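Long-range contacts in alkylhalidase CmlS (Streptomyces venezuelae, PDB 3I3L), which acts as a flavin-dependent halogenase in chloramphenicol biosynthesis and carries a covalently attached FAD: residues V484-Y489 / V503-E508; L510-Y515 / T552-R557; F476-G481 / Q523-L528. All blocks are in the same frame, centred on the assembly; numbering follows the deposited sequence.

Interaction 1: V484-Y489 / V503-E508; sequences VLKQHY and VLANGE
The amide of Val-503 gives the shortest of the four backbone bonds between the two segments of this β hairpin, its N lying 2.7 Å from Lys-486 O. The same two residues are joined again by Lys-486 N to Val-503 O (2.9 Å), and Val-484 and Ala-505 make a second antiparallel hydrogen-bonded pair. Leu-485 and Leu-504 fall between them as a non-hydrogen-bonded pair. The axes of the strand segments run at 119° to one another, well short of antiparallel, consistent with a strongly twisted hairpin. Val-503 O is met twice, since the CA of Leu-485 also approaches it at 3.4 Å in a CA-H...O contact.

One face carries Val-484, Lys-486, Val-503 and Ala-505. There the methyl of Ala-505 sits 4.0 Å from Lys-486 CB and nearly as close to Val-484 CG2. The charged end of Lys-486 bends away from this apolar patch and finds Asp-511 in a salt bridge and Gly-509 O in a hydrogen bond. The other face bears Leu-485 and Leu-504, and Met-517 touches both. Farther along, His-488 stands edge-to-face with Trp-358 of helix 352-382, while its CB rests 4.0 Å from Val-503 CG1. At the far end, Val-484 CG2 takes the cramped position between its own N and carbonyl carbon (CG1 at chi1 -60°), which brings it to 3.4 Å from Asn-506 O.

Interaction 2: L510-Y515 / T552-R557; sequences LDMAQY and TQIVVR
The Tyr-515 ring lies with one face against Ile-554, whose CG1 is 4.1 Å above the plane and displaced toward the rim near CG of the tyrosine. Two groups meet the ring's edge: the sulfur of Met-512 from its own segment, in the ring plane, and CG of Arg-557, 4.1 Å from Tyr-515 CE2. The arrangement is loop-on-helix packing, in which the short, weakly bonded strand about 511-512 and the residues after it settle on one side of helix 551-560. Three helices followed by a β hairpin make this C-terminal region reminiscent of a winged-helix fold, with helix 551-560 the third of the three.

At the far end of the ring, Tyr-515 OH reaches the aliphatic part of Gln-553 and approaches its CB at 3.3 Å, obliquely to the ring. The guanidinium of Arg-557 does not stack on the tyrosine; its plane is turned 70° from the ring, and its NH2 is drawn off to a salt bridge with Glu-560. What Arg-557 offers residues 510-515 is therefore its methylene stem, crossed at about a right angle by Met-512, with Met-512 CG 3.6 Å from Arg-557 CB.

Met-512 leaves its backbone with CG trans to N (chi1 -176°) and then bends at both following bonds. The first bend sets SD beside the tyrosine edge and the second carries the terminal methyl over to the helix, where Met-512 CE stands 4.1 Å from Ile-554 O and 4.2 Å from Ile-554 CG2.

Interaction 3: F476-G481 / Q523-L528; sequences FKWTGG and QIFQDL
Leu-528 and Phe-525 are the helix residues that pack on strand 473-478; the segment 523-528 of helix 519-531 runs at 106° to the strand residues 476-478. Leu-528 CD2 comes within 3.8 Å of Phe-476 CB and 4.1 Å of Trp-478 CB, so a single branch spans two strand residues. In Trp-478, CG anti to the backbone N (chi1 -178°) carries the indole out to Phe-525, which it meets by its six-membered ring. Phe-525 CB lies over one face of that ring, toward the rim, in a CH-pi contact, and Trp-478 CZ3 is 3.7 Å from Phe-525 CD1, the two ring planes lying 36° apart. Beyond the strand, Gln-526 NE2 reaches Gly-481 O at 3.2 Å in an almost straight bond.

In the next shell, Gln-526 NE2 also bonds Glu-530 of the same helix, while OE1 accepts from Ala-483 N at the start of the next strand. A leucine in its place would probably leave Gly-481 O, Ala-483 N and Glu-530 without these partners and let the loop shift against the helix. Leu-538 of helix 535-543 covers Phe-476, Phe-525 and Leu-528. The turn of the indole is helped by the hydrogen bond from Trp-478 NE1 to Lys-482 O.

In the fold
The three contacts join parts of one C-terminal unit. Interactions 1 and 2 have centres about 11 Å apart, and each is about 13 Å from interaction 3. Strand 498-506 touches both other contacts. Leu-504 O probably accepts a hydrogen bond from Met-512 N (3.1 Å), adding strand 511-512 to the hairpin sheet, and the salt bridge of Lys-486 to Asp-511 is a further tie between interactions 1 and 2. Toward interaction 3, Leu-504 CD1 packs 3.4 Å from Phe-525 CE2. Interactions 2 and 3 meet more lightly, at Val-555 CG2 and Phe-476 CZ. All three lie away from the FAD site; Arg-361 of helix 352-382 forms a salt bridge with Asp-511.

Interaction 1: V484-Y489 / V503-E508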
ATOM      1  N   VAL A 484      30.077  -0.271   2.797  1.00 50.14           N
ATOM      2  CA  VAL A 484      29.987   0.889   3.689  1.00 51.84           C
ATOM      3  C   VAL A 484      28.663   1.085   4.439  1.00 51.94           C
ATOM      4  O   VAL A 484      27.607   0.588   4.040  1.00 51.76           O
ATOM      5  CB  VAL A 484      30.299   2.211   2.963  1.00 52.27           C
ATOM      6  CG1 VAL A 484      31.720   2.174   2.402  1.00 53.83           C
ATOM      7  CG2 VAL A 484      29.251   2.475   1.877  1.00 51.27           C
ATOM      8  N   LEU A 485      28.758   1.825   5.535  1.00 52.35           N
ATOM      9  CA  LEU A 485      27.591   2.284   6.261  1.00 52.53           C
ATOM     10  C   LEU A 485      27.120   3.638   5.708  1.00 52.58           C
ATOM     11  O   LEU A 485      27.919   4.559   5.487  1.00 53.78           O
ATOM     12  CB  LEU A 485      27.901   2.364   7.756  1.00 52.27           C
ATOM     13  CG  LEU A 485      28.123   0.997   8.390  1.00 52.43           C
ATOM     14  CD1 LEU A 485      28.307   1.136   9.878  1.00 51.77           C
ATOM     15  CD2 LEU A 485      26.957   0.060   8.051  1.00 53.46           C
ATOM     16  N   LYS A 486      25.824   3.747   5.475  1.00 51.75           N
ATOM     17  CA  LYS A 486      25.216   4.959   4.960  1.00 51.00           C
ATOM     18  C   LYS A 486      24.056   5.375   5.881  1.00 50.34           C
ATOM     19  O   LYS A 486      23.391   4.515   6.510  1.00 47.87           O
ATOM     20  CB  LYS A 486      24.692   4.724   3.537  1.00 50.71           C
ATOM     21  CG  LYS A 486      23.995   5.933   2.956  1.00 53.08           C
ATOM     22  CD  LYS A 486      22.784   5.564   2.089  1.00 54.32           C
ATOM     23  CE  LYS A 486      23.199   5.320   0.630  1.00 57.36           C
ATOM     24  NZ  LYS A 486      21.951   5.287  -0.231  1.00 56.64           N
ATOM     25  N   GLN A 487      23.810   6.688   5.930  1.00 49.13           N
ATOM     26  CA  GLN A 487      22.767   7.252   6.794  1.00 47.87           C
ATOM     27  C   GLN A 487      21.365   7.033   6.239  1.00 44.62           C
ATOM     28  O   GLN A 487      21.121   7.098   5.044  1.00 44.63           O
ATOM     29  CB  GLN A 487      23.033   8.745   7.051  1.00 49.68           C
ATOM     30  CG  GLN A 487      22.804   9.204   8.529  1.00 54.14           C
ATOM     31  CD  GLN A 487      23.808   8.609   9.534  1.00 59.52           C
ATOM     32  OE1 GLN A 487      23.424   7.985  10.560  1.00 62.21           O
ATOM     33  NE2 GLN A 487      25.093   8.792   9.245  1.00 60.40           N
ATOM     34  N   HIS A 488      20.436   6.726   7.122  1.00 42.18           N
ATOM     35  CA  HIS A 488      19.074   6.457   6.715  1.00 38.36           C
ATOM     36  C   HIS A 488      18.122   6.839   7.869  1.00 37.13           C
ATOM     37  O   HIS A 488      18.523   6.903   9.025  1.00 38.33           O
ATOM     38  CB  HIS A 488      18.909   4.970   6.313  1.00 38.50           C
ATOM     39  CG  HIS A 488      17.662   4.695   5.530  1.00 36.74           C
ATOM     40  ND1 HIS A 488      17.512   5.070   4.209  1.00 39.51           N
ATOM     41  CD2 HIS A 488      16.477   4.140   5.901  1.00 37.98           C
ATOM     42  CE1 HIS A 488      16.298   4.746   3.794  1.00 38.93           C
ATOM     43  NE2 HIS A 488      15.645   4.184   4.804  1.00 37.31           N
ATOM     44  N   TYR A 489      16.872   7.086   7.555  1.00 33.16           N
ATOM     45  CA  TYR A 489      15.873   7.342   8.565  1.00 32.00           C
ATOM     46  C   TYR A 489      14.931   6.195   8.741  1.00 31.82           C
ATOM     47  O   TYR A 489      14.700   5.387   7.804  1.00 29.18           O
ATOM     48  CB  TYR A 489      15.103   8.615   8.238  1.00 32.09           C
ATOM     49  CG  TYR A 489      15.951   9.885   8.293  1.00 30.61           C
ATOM     50  CD1 TYR A 489      16.366  10.417   9.524  1.00 33.37           C
ATOM     51  CD2 TYR A 489      16.321  10.546   7.157  1.00 29.71           C
ATOM     52  CE1 TYR A 489      17.127  11.571   9.591  1.00 28.06           C
ATOM     53  CE2 TYR A 489      17.097  11.731   7.214  1.00 27.61           C
ATOM     54  CZ  TYR A 489      17.453  12.225   8.451  1.00 27.75           C
ATOM     55  OH  TYR A 489      18.193  13.363   8.526  1.00 30.86           O
ATOM     56  N   VAL A 503      22.645   2.086   7.548  1.00 49.81           N
ATOM     57  CA  VAL A 503      22.412   0.862   6.796  1.00 50.04           C
ATOM     58  C   VAL A 503      23.580   0.440   5.868  1.00 49.85           C
ATOM     59  O   VAL A 503      24.427   1.259   5.481  1.00 49.90           O
ATOM     60  CB  VAL A 503      21.090   0.922   5.991  1.00 49.18           C
ATOM     61  CG1 VAL A 503      19.931   1.192   6.928  1.00 52.72           C
ATOM     62  CG2 VAL A 503      21.156   1.946   4.881  1.00 48.20           C
ATOM     63  N   LEU A 504      23.578  -0.831   5.486  1.00 48.80           N
ATOM     64  CA  LEU A 504      24.559  -1.351   4.562  1.00 48.34           C
ATOM     65  C   LEU A 504      24.372  -0.808   3.148  1.00 48.19           C
ATOM     66  O   LEU A 504      23.263  -0.800   2.604  1.00 47.82           O
ATOM     67  CB  LEU A 504      24.551  -2.884   4.573  1.00 47.47           C
ATOM     68  CG  LEU A 504      25.615  -3.529   5.440  1.00 48.05           C
ATOM     69  CD1 LEU A 504      25.187  -4.915   5.842  1.00 50.22           C
ATOM     70  CD2 LEU A 504      26.919  -3.530   4.685  1.00 46.26           C
ATOM     71  N   ALA A 505      25.487  -0.374   2.563  1.00 48.22           N
ATOM     72  CA  ALA A 505      25.530   0.068   1.178  1.00 49.14           C
ATOM     73  C   ALA A 505      26.870  -0.286   0.516  1.00 49.38           C
ATOM     74  O   ALA A 505      27.828  -0.636   1.191  1.00 49.30           O
ATOM     75  CB  ALA A 505      25.319   1.592   1.131  1.00 48.91           C
ATOM     76  N   ASN A 506      26.938  -0.163  -0.800  1.00 50.75           N
ATOM     77  CA  ASN A 506      28.238  -0.139  -1.466  1.00 53.21           C
ATOM     78  C   ASN A 506      28.743   1.315  -1.709  1.00 55.51           C
ATOM     79  O   ASN A 506      28.081   2.294  -1.336  1.00 56.79           O
ATOM     80  CB  ASN A 506      28.201  -0.957  -2.760  1.00 52.15           C
ATOM     81  CG  ASN A 506      27.292  -0.355  -3.807  1.00 50.74           C
ATOM     82  OD1 ASN A 506      27.029  -0.962  -4.847  1.00 48.11           O
ATOM     83  ND2 ASN A 506      26.787   0.822  -3.528  1.00 48.46           N
ATOM     84  N   GLY A 507      29.906   1.475  -2.328  1.00 57.07           N
ATOM     85  CA  GLY A 507      30.420   2.823  -2.550  1.00 59.61           C
ATOM     86  C   GLY A 507      29.524   3.647  -3.467  1.00 61.06           C
ATOM     87  O   GLY A 507      29.539   4.877  -3.447  1.00 61.90           O
ATOM     88  N   GLU A 508      28.742   2.943  -4.271  1.00 61.25           N
ATOM     89  CA  GLU A 508      27.961   3.538  -5.323  1.00 61.13           C
ATOM     90  C   GLU A 508      26.505   3.615  -4.846  1.00 60.94           C
ATOM     91  O   GLU A 508      25.538   3.449  -5.613  1.00 60.93           O
ATOM     92  CB  GLU A 508      28.137   2.711  -6.607  1.00 61.46           C
ATOM     93  CG  GLU A 508      29.612   2.678  -7.113  1.00 63.73           C
ATOM     94  CD  GLU A 508      30.548   1.713  -6.327  1.00 67.33           C
ATOM     95  OE1 GLU A 508      30.039   0.718  -5.757  1.00 68.79           O
ATOM     96  OE2 GLU A 508      31.796   1.934  -6.281  1.00 66.86           O
TER

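Interaction 2: L510-Y515 / T552-R557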
ATOM      1  N   LEU A 510      24.082   2.080  -3.669  1.00 55.23           N
ATOM      2  CA  LEU A 510      23.116   0.947  -3.534  1.00 52.03           C
ATOM      3  C   LEU A 510      23.037   0.516  -2.089  1.00 49.99           C
ATOM      4  O   LEU A 510      24.066   0.402  -1.406  1.00 48.95           O
ATOM      5  CB  LEU A 510      23.529  -0.276  -4.327  1.00 51.92           C
ATOM      6  CG  LEU A 510      22.822  -0.704  -5.596  1.00 52.04           C
ATOM      7  CD1 LEU A 510      23.313  -2.104  -5.980  1.00 47.70           C
ATOM      8  CD2 LEU A 510      21.314  -0.659  -5.447  1.00 51.89           C
ATOM      9  N   ASP A 511      21.822   0.280  -1.613  1.00 46.96           N
ATOM     10  CA  ASP A 511      21.684  -0.073  -0.222  1.00 45.92           C
ATOM     11  C   ASP A 511      20.587  -1.081   0.042  1.00 44.32           C
ATOM     12  O   ASP A 511      19.862  -1.511  -0.866  1.00 42.15           O
ATOM     13  CB  ASP A 511      21.500   1.184   0.637  1.00 45.45           C
ATOM     14  CG  ASP A 511      20.197   1.953   0.308  1.00 46.59           C
ATOM     15  OD1 ASP A 511      20.098   3.102   0.812  1.00 47.71           O
ATOM     16  OD2 ASP A 511      19.306   1.455  -0.447  1.00 40.50           O
ATOM     17  N   MET A 512      20.523  -1.463   1.305  1.00 45.13           N
ATOM     18  CA  MET A 512      19.476  -2.320   1.849  1.00 46.27           C
ATOM     19  C   MET A 512      19.138  -1.624   3.138  1.00 46.89           C
ATOM     20  O   MET A 512      19.879  -1.721   4.126  1.00 47.34           O
ATOM     21  CB  MET A 512      19.984  -3.757   2.100  1.00 45.94           C
ATOM     22  CG  MET A 512      18.899  -4.783   2.603  1.00 42.57           C
ATOM     23  SD  MET A 512      18.830  -4.884   4.364  1.00 36.96           S
ATOM     24  CE  MET A 512      20.340  -5.693   4.844  1.00 32.34           C
ATOM     25  N   ALA A 513      18.039  -0.886   3.105  1.00 48.55           N
ATOM     26  CA  ALA A 513      17.685   0.035   4.190  1.00 51.46           C
ATOM     27  C   ALA A 513      16.845  -0.598   5.305  1.00 52.71           C
ATOM     28  O   ALA A 513      16.676   0.003   6.358  1.00 53.07           O
ATOM     29  CB  ALA A 513      16.958   1.271   3.630  1.00 51.50           C
ATOM     30  N   GLN A 514      16.362  -1.825   5.079  1.00 54.15           N
ATOM     31  CA  GLN A 514      15.443  -2.493   6.023  1.00 54.70           C
ATOM     32  C   GLN A 514      16.064  -2.945   7.342  1.00 54.70           C
ATOM     33  O   GLN A 514      15.317  -3.290   8.252  1.00 55.74           O
ATOM     34  CB  GLN A 514      14.721  -3.665   5.353  1.00 54.54           C
ATOM     35  CG  GLN A 514      14.045  -3.307   4.031  1.00 54.67           C
ATOM     36  CD  GLN A 514      14.995  -3.306   2.836  1.00 55.88           C
ATOM     37  OE1 GLN A 514      16.208  -3.319   2.998  1.00 55.39           O
ATOM     38  NE2 GLN A 514      14.436  -3.278   1.626  1.00 56.01           N
ATOM     39  N   TYR A 515      17.401  -2.951   7.454  1.00 55.03           N
ATOM     40  CA  TYR A 515      18.082  -3.371   8.689  1.00 55.24           C
ATOM     41  C   TYR A 515      19.227  -2.447   9.119  1.00 56.14           C
ATOM     42  O   TYR A 515      20.005  -2.015   8.307  1.00 56.85           O
ATOM     43  CB  TYR A 515      18.550  -4.840   8.618  1.00 54.62           C
ATOM     44  CG  TYR A 515      17.414  -5.803   8.445  1.00 53.56           C
ATOM     45  CD1 TYR A 515      16.661  -6.230   9.545  1.00 54.94           C
ATOM     46  CD2 TYR A 515      17.022  -6.221   7.171  1.00 52.90           C
ATOM     47  CE1 TYR A 515      15.545  -7.090   9.384  1.00 55.86           C
ATOM     48  CE2 TYR A 515      15.921  -7.073   6.993  1.00 54.90           C
ATOM     49  CZ  TYR A 515      15.187  -7.495   8.099  1.00 56.22           C
ATOM     50  OH  TYR A 515      14.131  -8.343   7.899  1.00 55.33           O
ATOM     51  N   THR A 552      18.678 -14.887   7.843  1.00 47.15           N
ATOM     52  CA  THR A 552      18.042 -15.298   6.604  1.00 46.37           C
ATOM     53  C   THR A 552      17.402 -14.110   5.863  1.00 46.80           C
ATOM     54  O   THR A 552      17.411 -14.022   4.610  1.00 43.64           O
ATOM     55  CB  THR A 552      17.012 -16.373   6.843  1.00 46.43           C
ATOM     56  OG1 THR A 552      17.674 -17.533   7.368  1.00 51.00           O
ATOM     57  CG2 THR A 552      16.312 -16.735   5.569  1.00 42.78           C
ATOM     58  N   GLN A 553      16.829 -13.199   6.642  1.00 47.58           N
ATOM     59  CA  GLN A 553      16.131 -12.043   6.079  1.00 47.63           C
ATOM     60  C   GLN A 553      17.193 -11.085   5.534  1.00 45.41           C
ATOM     61  O   GLN A 553      17.049 -10.530   4.461  1.00 45.63           O
ATOM     62  CB  GLN A 553      15.275 -11.352   7.158  1.00 48.81           C
ATOM     63  CG  GLN A 553      14.065 -12.142   7.656  1.00 53.49           C
ATOM     64  CD  GLN A 553      14.440 -13.312   8.598  1.00 60.46           C
ATOM     65  OE1 GLN A 553      15.631 -13.649   8.811  1.00 61.69           O
ATOM     66  NE2 GLN A 553      13.412 -13.947   9.151  1.00 63.56           N
ATOM     67  N   ILE A 554      18.275 -10.943   6.280  1.00 43.36           N
ATOM     68  CA  ILE A 554      19.354 -10.053   5.908  1.00 42.11           C
ATOM     69  C   ILE A 554      19.960 -10.461   4.553  1.00 41.20           C
ATOM     70  O   ILE A 554      20.098  -9.632   3.667  1.00 40.40           O
ATOM     71  CB  ILE A 554      20.406  -9.950   7.034  1.00 42.43           C
ATOM     72  CG1 ILE A 554      19.828  -9.159   8.208  1.00 42.61           C
ATOM     73  CG2 ILE A 554      21.666  -9.260   6.551  1.00 40.45           C
ATOM     74  CD1 ILE A 554      20.728  -9.045   9.400  1.00 44.12           C
ATOM     75  N   VAL A 555      20.252 -11.746   4.351  1.00 40.06           N
ATOM     76  CA  VAL A 555      20.832 -12.110   3.083  1.00 38.87           C
ATOM     77  C   VAL A 555      19.817 -12.084   1.949  1.00 39.35           C
ATOM     78  O   VAL A 555      20.171 -11.723   0.819  1.00 37.49           O
ATOM     79  CB  VAL A 555      21.784 -13.416   3.065  1.00 38.57           C
ATOM     80  CG1 VAL A 555      22.108 -13.962   4.447  1.00 36.03           C
ATOM     81  CG2 VAL A 555      21.253 -14.438   2.143  1.00 34.01           C
ATOM     82  N   VAL A 556      18.570 -12.456   2.222  1.00 40.35           N
ATOM     83  CA  VAL A 556      17.552 -12.352   1.157  1.00 41.87           C
ATOM     84  C   VAL A 556      17.369 -10.890   0.697  1.00 42.37           C
ATOM     85  O   VAL A 556      17.270 -10.586  -0.507  1.00 42.16           O
ATOM     86  CB  VAL A 556      16.178 -13.014   1.548  1.00 42.73           C
ATOM     87  CG1 VAL A 556      15.103 -12.671   0.543  1.00 41.62           C
ATOM     88  CG2 VAL A 556      16.323 -14.547   1.635  1.00 42.22           C
ATOM     89  N   ARG A 557      17.309  -9.990   1.660  1.00 43.07           N
ATOM     90  CA  ARG A 557      17.152  -8.584   1.304  1.00 45.30           C
ATOM     91  C   ARG A 557      18.363  -8.067   0.526  1.00 44.29           C
ATOM     92  O   ARG A 557      18.199  -7.359  -0.445  1.00 45.63           O
ATOM     93  CB  ARG A 557      16.869  -7.712   2.534  1.00 46.07           C
ATOM     94  CG  ARG A 557      15.399  -7.743   2.990  1.00 51.29           C
ATOM     95  CD  ARG A 557      14.477  -7.608   1.769  1.00 58.95           C
ATOM     96  NE  ARG A 557      13.063  -7.892   2.054  1.00 65.24           N
ATOM     97  CZ  ARG A 557      12.472  -9.092   1.975  1.00 66.68           C
ATOM     98  NH1 ARG A 557      11.176  -9.200   2.238  1.00 68.22           N
ATOM     99  NH2 ARG A 557      13.151 -10.182   1.644  1.00 65.22           N
TER

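Interaction 3: F476-G481 / Q523-L528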
ATOM      1  N   PHE A 476      29.496 -16.205  -2.702  1.00 36.57           N
ATOM      2  CA  PHE A 476      28.811 -14.911  -2.862  1.00 37.98           C
ATOM      3  C   PHE A 476      29.761 -13.894  -3.469  1.00 38.98           C
ATOM      4  O   PHE A 476      30.926 -13.859  -3.096  1.00 39.60           O
ATOM      5  CB  PHE A 476      28.321 -14.319  -1.507  1.00 36.50           C
ATOM      6  CG  PHE A 476      26.999 -14.854  -1.020  1.00 38.73           C
ATOM      7  CD1 PHE A 476      25.846 -14.661  -1.753  1.00 40.12           C
ATOM      8  CD2 PHE A 476      26.911 -15.536   0.201  1.00 39.64           C
ATOM      9  CE1 PHE A 476      24.611 -15.112  -1.295  1.00 41.06           C
ATOM     10  CE2 PHE A 476      25.698 -16.020   0.663  1.00 36.30           C
ATOM     11  CZ  PHE A 476      24.533 -15.798  -0.085  1.00 41.74           C
ATOM     12  N   LYS A 477      29.240 -13.015  -4.328  1.00 40.08           N
ATOM     13  CA  LYS A 477      29.952 -11.790  -4.765  1.00 40.30           C
ATOM     14  C   LYS A 477      29.254 -10.500  -4.295  1.00 41.09           C
ATOM     15  O   LYS A 477      27.996 -10.409  -4.227  1.00 42.27           O
ATOM     16  CB  LYS A 477      30.004 -11.743  -6.279  1.00 40.67           C
ATOM     17  CG  LYS A 477      30.724 -12.935  -6.920  1.00 45.07           C
ATOM     18  CD  LYS A 477      30.829 -12.659  -8.467  1.00 49.75           C
ATOM     19  CE  LYS A 477      31.624 -13.723  -9.188  1.00 51.90           C
ATOM     20  NZ  LYS A 477      31.218 -13.762 -10.635  1.00 53.89           N
ATOM     21  N   TRP A 478      30.044  -9.505  -3.965  1.00 39.43           N
ATOM     22  CA  TRP A 478      29.496  -8.211  -3.558  1.00 41.80           C
ATOM     23  C   TRP A 478      29.554  -7.273  -4.766  1.00 42.85           C
ATOM     24  O   TRP A 478      30.441  -7.411  -5.621  1.00 41.66           O
ATOM     25  CB  TRP A 478      30.316  -7.654  -2.411  1.00 40.69           C
ATOM     26  CG  TRP A 478      29.891  -6.364  -1.817  1.00 43.55           C
ATOM     27  CD1 TRP A 478      30.467  -5.138  -2.030  1.00 44.62           C
ATOM     28  CD2 TRP A 478      28.828  -6.147  -0.866  1.00 40.28           C
ATOM     29  NE1 TRP A 478      29.814  -4.190  -1.283  1.00 46.09           N
ATOM     30  CE2 TRP A 478      28.820  -4.785  -0.556  1.00 41.38           C
ATOM     31  CE3 TRP A 478      27.913  -6.983  -0.239  1.00 38.17           C
ATOM     32  CZ2 TRP A 478      27.903  -4.221   0.344  1.00 44.30           C
ATOM     33  CZ3 TRP A 478      27.013  -6.443   0.651  1.00 40.02           C
ATOM     34  CH2 TRP A 478      27.014  -5.081   0.952  1.00 40.31           C
ATOM     35  N   THR A 479      28.608  -6.343  -4.831  1.00 43.55           N
ATOM     36  CA  THR A 479      28.519  -5.395  -5.954  1.00 45.10           C
ATOM     37  C   THR A 479      29.305  -4.142  -5.580  1.00 46.03           C
ATOM     38  O   THR A 479      28.947  -3.425  -4.632  1.00 45.33           O
ATOM     39  CB  THR A 479      27.051  -5.028  -6.316  1.00 45.84           C
ATOM     40  OG1 THR A 479      26.283  -6.224  -6.559  1.00 46.84           O
ATOM     41  CG2 THR A 479      26.999  -4.145  -7.584  1.00 44.14           C
ATOM     42  N   GLY A 480      30.392  -3.900  -6.320  1.00 46.99           N
ATOM     43  CA  GLY A 480      31.393  -2.892  -5.946  1.00 48.63           C
ATOM     44  C   GLY A 480      32.522  -3.551  -5.162  1.00 49.50           C
ATOM     45  O   GLY A 480      32.510  -4.772  -4.918  1.00 50.38           O
ATOM     46  N   GLY A 481      33.503  -2.765  -4.746  1.00 50.56           N
ATOM     47  CA  GLY A 481      34.636  -3.337  -3.982  1.00 50.99           C
ATOM     48  C   GLY A 481      34.631  -2.878  -2.534  1.00 51.24           C
ATOM     49  O   GLY A 481      35.498  -3.251  -1.726  1.00 51.68           O
ATOM     50  N   GLN A 523      32.082  -5.041   8.396  1.00 46.29           N
ATOM     51  CA  GLN A 523      33.305  -5.807   8.220  1.00 46.85           C
ATOM     52  C   GLN A 523      33.030  -7.158   7.614  1.00 45.67           C
ATOM     53  O   GLN A 523      33.723  -7.577   6.673  1.00 45.54           O
ATOM     54  CB  GLN A 523      34.014  -5.981   9.543  1.00 48.20           C
ATOM     55  CG  GLN A 523      34.844  -4.775   9.886  1.00 52.39           C
ATOM     56  CD  GLN A 523      36.163  -4.787   9.138  1.00 55.97           C
ATOM     57  OE1 GLN A 523      36.370  -5.581   8.191  1.00 54.56           O
ATOM     58  NE2 GLN A 523      37.067  -3.907   9.551  1.00 55.97           N
ATOM     59  N   ILE A 524      31.996  -7.816   8.119  1.00 43.36           N
ATOM     60  CA  ILE A 524      31.539  -9.035   7.504  1.00 42.96           C
ATOM     61  C   ILE A 524      31.494  -8.903   5.981  1.00 41.98           C
ATOM     62  O   ILE A 524      32.036  -9.752   5.264  1.00 42.65           O
ATOM     63  CB  ILE A 524      30.165  -9.485   8.027  1.00 42.82           C
ATOM     64  CG1 ILE A 524      30.245  -9.707   9.552  1.00 43.43           C
ATOM     65  CG2 ILE A 524      29.686 -10.710   7.227  1.00 41.82           C
ATOM     66  CD1 ILE A 524      28.979 -10.251  10.210  1.00 42.15           C
ATOM     67  N   PHE A 525      30.899  -7.820   5.491  1.00 40.60           N
ATOM     68  CA  PHE A 525      30.590  -7.730   4.067  1.00 39.33           C
ATOM     69  C   PHE A 525      31.756  -7.286   3.212  1.00 38.86           C
ATOM     70  O   PHE A 525      31.825  -7.630   2.033  1.00 39.10           O
ATOM     71  CB  PHE A 525      29.299  -6.932   3.820  1.00 39.53           C
ATOM     72  CG  PHE A 525      28.080  -7.632   4.371  1.00 40.24           C
ATOM     73  CD1 PHE A 525      27.453  -8.643   3.646  1.00 40.72           C
ATOM     74  CD2 PHE A 525      27.612  -7.336   5.649  1.00 41.15           C
ATOM     75  CE1 PHE A 525      26.345  -9.353   4.180  1.00 40.47           C
ATOM     76  CE2 PHE A 525      26.526  -8.015   6.173  1.00 42.93           C
ATOM     77  CZ  PHE A 525      25.892  -9.036   5.440  1.00 41.58           C
ATOM     78  N   GLN A 526      32.671  -6.546   3.818  1.00 38.74           N
ATOM     79  CA  GLN A 526      33.960  -6.222   3.224  1.00 39.71           C
ATOM     80  C   GLN A 526      34.803  -7.507   3.008  1.00 39.10           C
ATOM     81  O   GLN A 526      35.388  -7.720   1.960  1.00 39.20           O
ATOM     82  CB  GLN A 526      34.718  -5.276   4.162  1.00 40.19           C
ATOM     83  CG  GLN A 526      36.000  -4.740   3.527  1.00 42.10           C
ATOM     84  CD  GLN A 526      35.666  -4.026   2.257  1.00 45.56           C
ATOM     85  OE1 GLN A 526      34.819  -3.110   2.246  1.00 48.42           O
ATOM     86  NE2 GLN A 526      36.301  -4.428   1.159  1.00 47.61           N
ATOM     87  N   ASP A 527      34.819  -8.363   4.018  1.00 39.13           N
ATOM     88  CA  ASP A 527      35.488  -9.662   3.944  1.00 39.20           C
ATOM     89  C   ASP A 527      34.840 -10.486   2.854  1.00 38.69           C
ATOM     90  O   ASP A 527      35.536 -11.093   2.022  1.00 38.73           O
ATOM     91  CB  ASP A 527      35.400 -10.405   5.283  1.00 39.50           C
ATOM     92  CG  ASP A 527      36.220  -9.744   6.400  1.00 41.24           C
ATOM     93  OD1 ASP A 527      37.146  -8.960   6.111  1.00 45.65           O
ATOM     94  OD2 ASP A 527      35.954 -10.026   7.588  1.00 42.78           O
ATOM     95  N   LEU A 528      33.509 -10.467   2.815  1.00 37.35           N
ATOM     96  CA  LEU A 528      32.792 -11.150   1.745  1.00 35.96           C
ATOM     97  C   LEU A 528      33.226 -10.623   0.357  1.00 35.98           C
ATOM     98  O   LEU A 528      33.443 -11.401  -0.571  1.00 35.41           O
ATOM     99  CB  LEU A 528      31.269 -11.053   1.938  1.00 35.08           C
ATOM    100  CG  LEU A 528      30.410 -11.872   0.997  1.00 34.14           C
ATOM    101  CD1 LEU A 528      29.061 -12.240   1.686  1.00 35.82           C
ATOM    102  CD2 LEU A 528      30.148 -11.184  -0.375  1.00 34.78           C
TER